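Local atomic coordinates of adenosine kinase, putative (Trypanosoma brucei, PDB entry 3OTX), a protein that probably catalyses the magnesium-dependent transfer of a phosphate group from ATP to adenosine, yielding AMP and ADP in purine salvage. Residues V89-A93 with A142-L146; A6-V10 with Y311-K315; A71-Q75 with H107-V111. The protein carries 1 engineered substitution. One frame throughout, in Å; residues are numbered along the deposited sequence.

Overall arrangement
A PfkB-family kinase illustrates how an alpha/beta core is tied together by a few short, chemically different contacts, two of them near the substrate cleft. Contact 1 sets strand 91-92, at one edge of the ten-stranded sheet, against the turn that follows strand 133-141 of the smaller five-stranded sheet. Contact 3 packs helix 66-76 against the end of helix 96-108 and the residues that follow it, its centre about 18 Å from that of contact 1. Both lie near the pocket: the side chains of Ala-143 and Arg-72 are about 7 and 8 Å, respectively, from the bound bis(adenosine)-5'-pentaphosphate. Contact 2, about 27 Å from contact 1 and 14 Å from contact 3 between centres, joins the chain's beginning to its C-terminal part, away from the annotated sites.

Contact 1: residues V89-A93 with A142-L146; sequences VGCIA and AANHL
Cys-91 meets the 142-146 turn with both its side chain and its backbone, and the apolar part of the contact spreads out from it. CB of Cys-91 lies 3.8 Å from CB of Leu-146, while CD1 of Leu-146 reaches back along the strand to Gly-90 C at 4.0 Å and, more loosely, to the side chain of Val-89. Farther along, the methyl of Ala-142 rests against the peptide between Ile-92 and Ala-93, with CB 3.5 Å from Ile-92 C.

The polar part is sparser. With SG swung anti to its own backbone N (chi1 -177°), the thiol of Cys-91 is brought 3.3 Å from Ala-142 O, a carbonyl that already accepts the N-H of His-145 within the short 3-10 turn. Cys-91 O receives a CA-H...O contact from Ala-143 CA at 3.4 Å. A water completes the group: it accepts the N-H of Cys-91 at 2.9 Å and is also hydrogen-bonded to Ala-143 O, bridging the two backbones.

Strand 91-92 is an edge strand of the larger sheet, whereas the turn leaves the small sheet that forms the lid in PfkB kinases. Ala-143 also touches the adenosine-binding Asn-15. The chemistry implies a junction of main chain and small side chains, joined mainly by close packing, a CA-H...O contact and a bridging water, with no ladder of direct backbone hydrogen bonds.

Contact 2: residues A6-V10 with Y311-K315; sequences APLRV and YAVGK
The flat group at the centre is the carbonyl of Ala-312, and Leu-8 N comes to its oxygen from off the plane, tilted 29° out of it, with a C=O...N angle of 135°. Pro-7 offers the CB corner of its ring, which meets Ala-312 CB at 3.8 Å and Val-313 CG1 at 3.9 Å. Residues 311-315 belong to the Schellman motif that ends helix 300-311, in which Lys-315 N returns to the carbonyl of the residue before Tyr-311 and Gly-314, at positive phi, is the C-prime residue. The N-H of Gly-314 returns to Tyr-311 O, closing a type I turn that sets Ala-312 and Val-313 against the N-terminal segment.

The hydrogen bond from Leu-8 N to Ala-312 O is short, 2.8 Å, and nearly straight at 165°. The same oxygen also takes a CA-H...O contact from Pro-7 CA, so two consecutive residues of the incoming chain converge on a single acceptor. Around this bond the packing is apolar. Val-313 CG1, held anti to its carbonyl carbon, is directed onto Pro-7, and CG of Leu-8 comes within 3.6 Å of Ala-312 O.

Here the start of the modelled chain, just before strand 10-13 of the central sheet, is fastened to the connection between helices 300-311 and 317-332. Phe-85 touches Pro-7, Val-10 and Ala-312, and Ile-165 of the neighbouring strand 165-169 touches Val-10 and Ala-312, so the inner side of the joint merges with the core. On that side, the methyl CB of Ala-312 reaches Val-10 CG2 at 4.2 Å.

Contact 3: residues A71-Q75 with H107-V111; sequences ARVAQ and HEGIV
Ile-110 lays its CD1 methyl against the aliphatic stem of Arg-72, 3.4 Å from CG, the two side chains crossing at about a right angle. Here helix 66-76 packs against the Schellman motif that closes helix 96-108, the helix of a beta-alpha-beta crossover from strand 91-92 to strand 111-116. Gly-109 supplies the positive phi at that end. CD1 of Ile-110 also reaches Ala-71 CB at 4.0 Å, so that Ile-110 touches two consecutive residues of helix 66-76.

Beyond the stem, the chain of Arg-72 bends at chi3 (72°) and turns the edge of its guanidinium to the Glu-108 carboxylate. The grip is side-on and two-pronged: NE of Arg-72 donates to Glu-108 OE1 at 2.8 Å, and NH2 of Arg-72 to Glu-108 OE2 at 2.9 Å, where the syn lone pair is used. Both oxygens lie close to the guanidinium plane, yet the two flat groups are twisted 28° apart, and NE meets OE1 from out of the carboxylate plane. The paired bonds help to fix the rotation of the guanidinium. The Arg-72 side chain comes within about 8 Å of the bound inhibitor and lies near the adenosine-binding Asn-69.

At the other end of the contact, Gln-75 runs its CG to 3.2 Å from Glu-108 O, while its OE1 accepts a weak hydrogen bond from Val-86 N of the sheet. A water adds a second bridge between the helices, donating to Arg-72 O at 2.7 Å and to Glu-108 OE1 at 2.9 Å.

Contact 1: residues V89-A93 with A142-L146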
loop_
_atom_site.group_PDB
_atom_site.type_symbol
_atom_site.label_atom_id
_atom_site.label_comp_id
_atom_site.label_asym_id
_atom_site.label_seq_id
_atom_site.Cartn_x
_atom_site.Cartn_y
_atom_site.Cartn_z
ATOM N N VAL A 89 0.141 4.424 -11.381
ATOM C CA VAL A 89 0.493 3.516 -12.478
ATOM C C VAL A 89 0.201 2.064 -12.082
ATOM O O VAL A 89 0.597 1.607 -11.001
ATOM C CB VAL A 89 1.984 3.702 -12.901
ATOM C CG1 VAL A 89 2.469 2.642 -13.900
ATOM C CG2 VAL A 89 2.134 5.062 -13.567
ATOM N N GLY A 90 -0.473 1.348 -12.984
ATOM C CA GLY A 90 -0.675 -0.084 -12.885
ATOM C C GLY A 90 -1.313 -0.554 -14.179
ATOM O O GLY A 90 -1.441 0.227 -15.122
ATOM N N CYS A 91 -1.716 -1.836 -14.243
ATOM C CA CYS A 91 -2.206 -2.394 -15.475
ATOM C C CYS A 91 -3.588 -2.995 -15.211
ATOM O O CYS A 91 -3.783 -3.713 -14.223
ATOM C CB CYS A 91 -1.213 -3.434 -16.010
ATOM S SG CYS A 91 -1.672 -4.149 -17.611
ATOM N N ILE A 92 -4.518 -2.681 -16.104
ATOM C CA ILE A 92 -5.881 -3.187 -16.047
ATOM C C ILE A 92 -6.269 -3.701 -17.420
ATOM O O ILE A 92 -5.488 -3.564 -18.385
ATOM C CB ILE A 92 -6.906 -2.080 -15.675
ATOM C CG1 ILE A 92 -6.862 -0.889 -16.674
ATOM C CG2 ILE A 92 -6.702 -1.585 -14.250
ATOM C CD1 ILE A 92 -7.967 0.158 -16.477
ATOM N N ALA A 93 -7.445 -4.303 -17.497
ATOM C CA ALA A 93 -8.103 -4.560 -18.777
ATOM C C ALA A 93 -9.221 -3.556 -18.983
ATOM O O ALA A 93 -9.705 -2.958 -18.020
ATOM C CB ALA A 93 -8.642 -6.026 -18.853
ATOM N N ALA A 142 -4.779 -8.810 -14.908
ATOM C CA ALA A 142 -4.110 -7.814 -15.720
ATOM C C ALA A 142 -2.932 -7.152 -14.990
ATOM O O ALA A 142 -1.953 -6.752 -15.629
ATOM C CB ALA A 142 -5.117 -6.778 -16.160
ATOM N N ALA A 143 -3.017 -6.997 -13.663
ATOM C CA ALA A 143 -1.974 -6.259 -12.948
ATOM C C ALA A 143 -0.612 -6.938 -13.097
ATOM O O ALA A 143 0.423 -6.284 -13.082
ATOM C CB ALA A 143 -2.343 -6.049 -11.468
ATOM N N ASN A 144 -0.617 -8.253 -13.300
ATOM C CA ASN A 144 0.632 -8.990 -13.421
ATOM C C ASN A 144 1.281 -8.823 -14.788
ATOM O O ASN A 144 2.392 -9.293 -15.000
ATOM C CB ASN A 144 0.389 -10.469 -13.183
ATOM C CG ASN A 144 1.610 -11.198 -12.709
ATOM O OD1 ASN A 144 1.903 -12.313 -13.164
ATOM N ND2 ASN A 144 2.322 -10.607 -11.786
ATOM N N HIS A 145 0.586 -8.176 -15.708
ATOM C CA HIS A 145 1.086 -7.965 -17.077
ATOM C C HIS A 145 1.607 -6.548 -17.335
ATOM O O HIS A 145 1.879 -6.184 -18.492
ATOM C CB HIS A 145 -0.028 -8.302 -18.074
ATOM C CG HIS A 145 -0.422 -9.746 -18.046
ATOM N ND1 HIS A 145 0.164 -10.685 -18.868
ATOM C CD2 HIS A 145 -1.341 -10.415 -17.311
ATOM C CE1 HIS A 145 -0.368 -11.871 -18.630
ATOM N NE2 HIS A 145 -1.290 -11.734 -17.696
ATOM N N LEU A 146 1.763 -5.753 -16.281
ATOM C CA LEU A 146 2.357 -4.415 -16.425
ATOM C C LEU A 146 3.732 -4.553 -17.128
ATOM O O LEU A 146 4.587 -5.318 -16.688
ATOM C CB LEU A 146 2.469 -3.737 -15.063
ATOM C CG LEU A 146 3.107 -2.341 -15.056
ATOM C CD1 LEU A 146 2.293 -1.352 -15.838
ATOM C CD2 LEU A 146 3.247 -1.872 -13.609
HETATM O O HOH W 1 -0.240 -3.377 -12.231
#

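Contact 2: residues A6-V10 with Y311-K315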
loop_
_atom_site.group_PDB
_atom_site.type_symbol
_atom_site.label_atom_id
_atom_site.label_comp_id
_atom_site.label_asym_id
_atom_site.label_seq_id
_atom_site.Cartn_x
_atom_site.Cartn_y
_atom_site.Cartn_z
ATOM N N ALA A 6 1.102 24.139 -1.763
ATOM C CA ALA A 6 0.908 23.185 -2.917
ATOM C C ALA A 6 1.774 21.940 -2.766
ATOM O O ALA A 6 3.000 22.040 -2.737
ATOM C CB ALA A 6 1.220 23.868 -4.227
ATOM N N PRO A 7 1.145 20.753 -2.694
ATOM C CA PRO A 7 1.894 19.538 -2.407
ATOM C C PRO A 7 2.811 19.176 -3.542
ATOM O O PRO A 7 2.456 19.369 -4.717
ATOM C CB PRO A 7 0.806 18.462 -2.294
ATOM C CG PRO A 7 -0.341 18.989 -3.086
ATOM C CD PRO A 7 -0.282 20.485 -2.912
ATOM N N LEU A 8 3.956 18.599 -3.181
ATOM C CA LEU A 8 4.810 17.941 -4.155
ATOM C C LEU A 8 4.023 16.844 -4.846
ATOM O O LEU A 8 3.182 16.166 -4.232
ATOM C CB LEU A 8 6.009 17.296 -3.488
ATOM C CG LEU A 8 6.987 18.256 -2.796
ATOM C CD1 LEU A 8 8.027 17.438 -2.062
ATOM C CD2 LEU A 8 7.642 19.234 -3.798
ATOM N N ARG A 9 4.300 16.667 -6.125
ATOM C CA ARG A 9 3.668 15.584 -6.901
ATOM C C ARG A 9 4.152 14.199 -6.463
ATOM O O ARG A 9 5.346 13.965 -6.212
ATOM C CB ARG A 9 3.917 15.809 -8.401
ATOM C CG ARG A 9 3.197 17.042 -8.970
ATOM C CD ARG A 9 1.820 16.657 -9.496
ATOM N NE ARG A 9 1.887 15.665 -10.575
ATOM C CZ ARG A 9 0.858 15.297 -11.339
ATOM N NH1 ARG A 9 -0.344 15.832 -11.176
ATOM N NH2 ARG A 9 1.032 14.386 -12.282
ATOM N N VAL A 10 3.180 13.289 -6.360
ATOM C CA VAL A 10 3.385 11.953 -5.862
ATOM C C VAL A 10 3.106 10.960 -6.979
ATOM O O VAL A 10 2.107 11.089 -7.713
ATOM C CB VAL A 10 2.457 11.682 -4.641
ATOM C CG1 VAL A 10 2.540 10.225 -4.237
ATOM C CG2 VAL A 10 2.869 12.562 -3.434
ATOM N N TYR A 311 3.495 14.551 4.063
ATOM C CA TYR A 311 4.898 14.577 3.641
ATOM C C TYR A 311 5.014 15.484 2.413
ATOM O O TYR A 311 6.003 16.250 2.284
ATOM C CB TYR A 311 5.435 13.140 3.343
ATOM C CG TYR A 311 6.948 13.100 3.252
ATOM C CD1 TYR A 311 7.722 12.734 4.345
ATOM C CD2 TYR A 311 7.614 13.528 2.085
ATOM C CE1 TYR A 311 9.110 12.723 4.273
ATOM C CE2 TYR A 311 9.001 13.537 2.015
ATOM C CZ TYR A 311 9.740 13.126 3.098
ATOM O OH TYR A 311 11.120 13.143 3.046
ATOM N N ALA A 312 4.013 15.404 1.527
ATOM C CA ALA A 312 3.990 16.180 0.286
ATOM C C ALA A 312 3.931 17.697 0.515
ATOM O O ALA A 312 4.300 18.460 -0.375
ATOM C CB ALA A 312 2.834 15.717 -0.636
ATOM N N VAL A 313 3.474 18.131 1.695
ATOM C CA VAL A 313 3.446 19.565 2.023
ATOM C C VAL A 313 4.521 19.972 3.027
ATOM O O VAL A 313 4.444 21.045 3.634
ATOM C CB VAL A 313 2.044 20.061 2.433
ATOM C CG1 VAL A 313 1.122 20.038 1.221
ATOM C CG2 VAL A 313 1.448 19.195 3.593
ATOM N N GLY A 314 5.517 19.097 3.183
ATOM C CA GLY A 314 6.731 19.391 3.939
ATOM C C GLY A 314 6.599 19.331 5.449
ATOM O O GLY A 314 7.377 19.948 6.152
ATOM N N LYS A 315 5.608 18.604 5.966
ATOM C CA LYS A 315 5.476 18.503 7.422
ATOM C C LYS A 315 6.550 17.557 7.972
ATOM O O LYS A 315 6.973 16.615 7.261
ATOM C CB LYS A 315 4.070 18.013 7.828
ATOM C CG LYS A 315 2.919 18.874 7.348
ATOM C CD LYS A 315 3.002 20.288 7.842
ATOM C CE LYS A 315 2.032 21.149 7.088
ATOM N NZ LYS A 315 2.137 22.565 7.506
#

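Contact 3: residues A71-Q75 with H107-V111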
loop_
_atom_site.group_PDB
_atom_site.type_symbol
_atom_site.label_atom_id
_atom_site.label_comp_id
_atom_site.label_asym_id
_atom_site.label_seq_id
_atom_site.Cartn_x
_atom_site.Cartn_y
_atom_site.Cartn_z
ATOM N N ALA A 71 -3.351 6.085 -2.763
ATOM C CA ALA A 71 -3.467 7.250 -3.625
ATOM C C ALA A 71 -4.781 7.987 -3.368
ATOM O O ALA A 71 -4.829 9.220 -3.325
ATOM C CB ALA A 71 -3.422 6.814 -5.082
ATOM N N ARG A 72 -5.864 7.240 -3.169
ATOM C CA ARG A 72 -7.166 7.869 -2.986
ATOM C C ARG A 72 -7.248 8.554 -1.632
ATOM O O ARG A 72 -7.817 9.619 -1.551
ATOM C CB ARG A 72 -8.325 6.853 -3.157
ATOM C CG ARG A 72 -8.476 6.386 -4.609
ATOM C CD ARG A 72 -9.402 5.165 -4.692
ATOM N NE ARG A 72 -10.760 5.574 -4.444
ATOM C CZ ARG A 72 -11.751 4.763 -4.109
ATOM N NH1 ARG A 72 -11.527 3.455 -3.977
ATOM N NH2 ARG A 72 -12.965 5.268 -3.916
ATOM N N VAL A 73 -6.649 7.965 -0.590
ATOM C CA VAL A 73 -6.638 8.618 0.725
ATOM C C VAL A 73 -5.772 9.879 0.676
ATOM O O VAL A 73 -6.222 10.938 1.150
ATOM C CB VAL A 73 -6.147 7.669 1.804
ATOM C CG1 VAL A 73 -5.946 8.437 3.139
ATOM C CG2 VAL A 73 -7.179 6.525 1.985
ATOM N N ALA A 74 -4.608 9.794 0.029
ATOM C CA ALA A 74 -3.741 11.005 -0.124
ATOM C C ALA A 74 -4.454 12.120 -0.876
ATOM O O ALA A 74 -4.471 13.272 -0.432
ATOM C CB ALA A 74 -2.407 10.632 -0.798
ATOM N N GLN A 75 -5.131 11.755 -1.968
ATOM C CA GLN A 75 -5.826 12.783 -2.758
ATOM C C GLN A 75 -6.981 13.402 -1.959
ATOM O O GLN A 75 -7.257 14.597 -2.049
ATOM C CB GLN A 75 -6.306 12.153 -4.085
ATOM C CG GLN A 75 -6.848 13.158 -5.139
ATOM C CD GLN A 75 -5.770 14.081 -5.676
ATOM O OE1 GLN A 75 -4.735 13.638 -6.236
ATOM N NE2 GLN A 75 -5.937 15.371 -5.389
ATOM N N HIS A 107 -12.378 10.227 -11.057
ATOM C CA HIS A 107 -13.385 11.066 -10.468
ATOM C C HIS A 107 -12.842 11.792 -9.221
ATOM O O HIS A 107 -13.215 12.966 -9.012
ATOM C CB HIS A 107 -14.642 10.218 -10.140
ATOM C CG HIS A 107 -15.712 10.991 -9.452
ATOM N ND1 HIS A 107 -16.037 10.755 -8.134
ATOM C CD2 HIS A 107 -16.480 12.026 -9.860
ATOM C CE1 HIS A 107 -16.988 11.593 -7.774
ATOM N NE2 HIS A 107 -17.284 12.376 -8.801
ATOM N N GLU A 108 -12.034 11.103 -8.419
ATOM C CA GLU A 108 -11.430 11.680 -7.196
ATOM C C GLU A 108 -10.240 12.601 -7.472
ATOM O O GLU A 108 -9.769 13.270 -6.551
ATOM C CB GLU A 108 -11.115 10.600 -6.168
ATOM C CG GLU A 108 -12.424 10.038 -5.604
ATOM C CD GLU A 108 -12.271 8.729 -4.904
ATOM O OE1 GLU A 108 -11.148 8.376 -4.547
ATOM O OE2 GLU A 108 -13.309 8.073 -4.693
ATOM N N GLY A 109 -9.776 12.659 -8.723
ATOM C CA GLY A 109 -8.668 13.589 -9.079
ATOM C C GLY A 109 -7.315 12.907 -9.246
ATOM O O GLY A 109 -6.304 13.589 -9.409
ATOM N N ILE A 110 -7.273 11.581 -9.200
ATOM C CA ILE A 110 -6.032 10.870 -9.459
ATOM C C ILE A 110 -5.794 10.809 -10.962
ATOM O O ILE A 110 -6.726 10.538 -11.729
ATOM C CB ILE A 110 -6.065 9.451 -8.855
ATOM C CG1 ILE A 110 -6.179 9.581 -7.316
ATOM C CG2 ILE A 110 -4.816 8.614 -9.247
ATOM C CD1 ILE A 110 -6.743 8.428 -6.708
ATOM N N VAL A 111 -4.560 11.075 -11.385
ATOM C CA VAL A 111 -4.208 10.842 -12.780
ATOM C C VAL A 111 -3.873 9.359 -12.907
ATOM O O VAL A 111 -2.995 8.839 -12.223
ATOM C CB VAL A 111 -3.015 11.712 -13.214
ATOM C CG1 VAL A 111 -2.660 11.395 -14.684
ATOM C CG2 VAL A 111 -3.366 13.180 -13.016
HETATM O O HOH W 2 -9.692 10.453 -3.243
#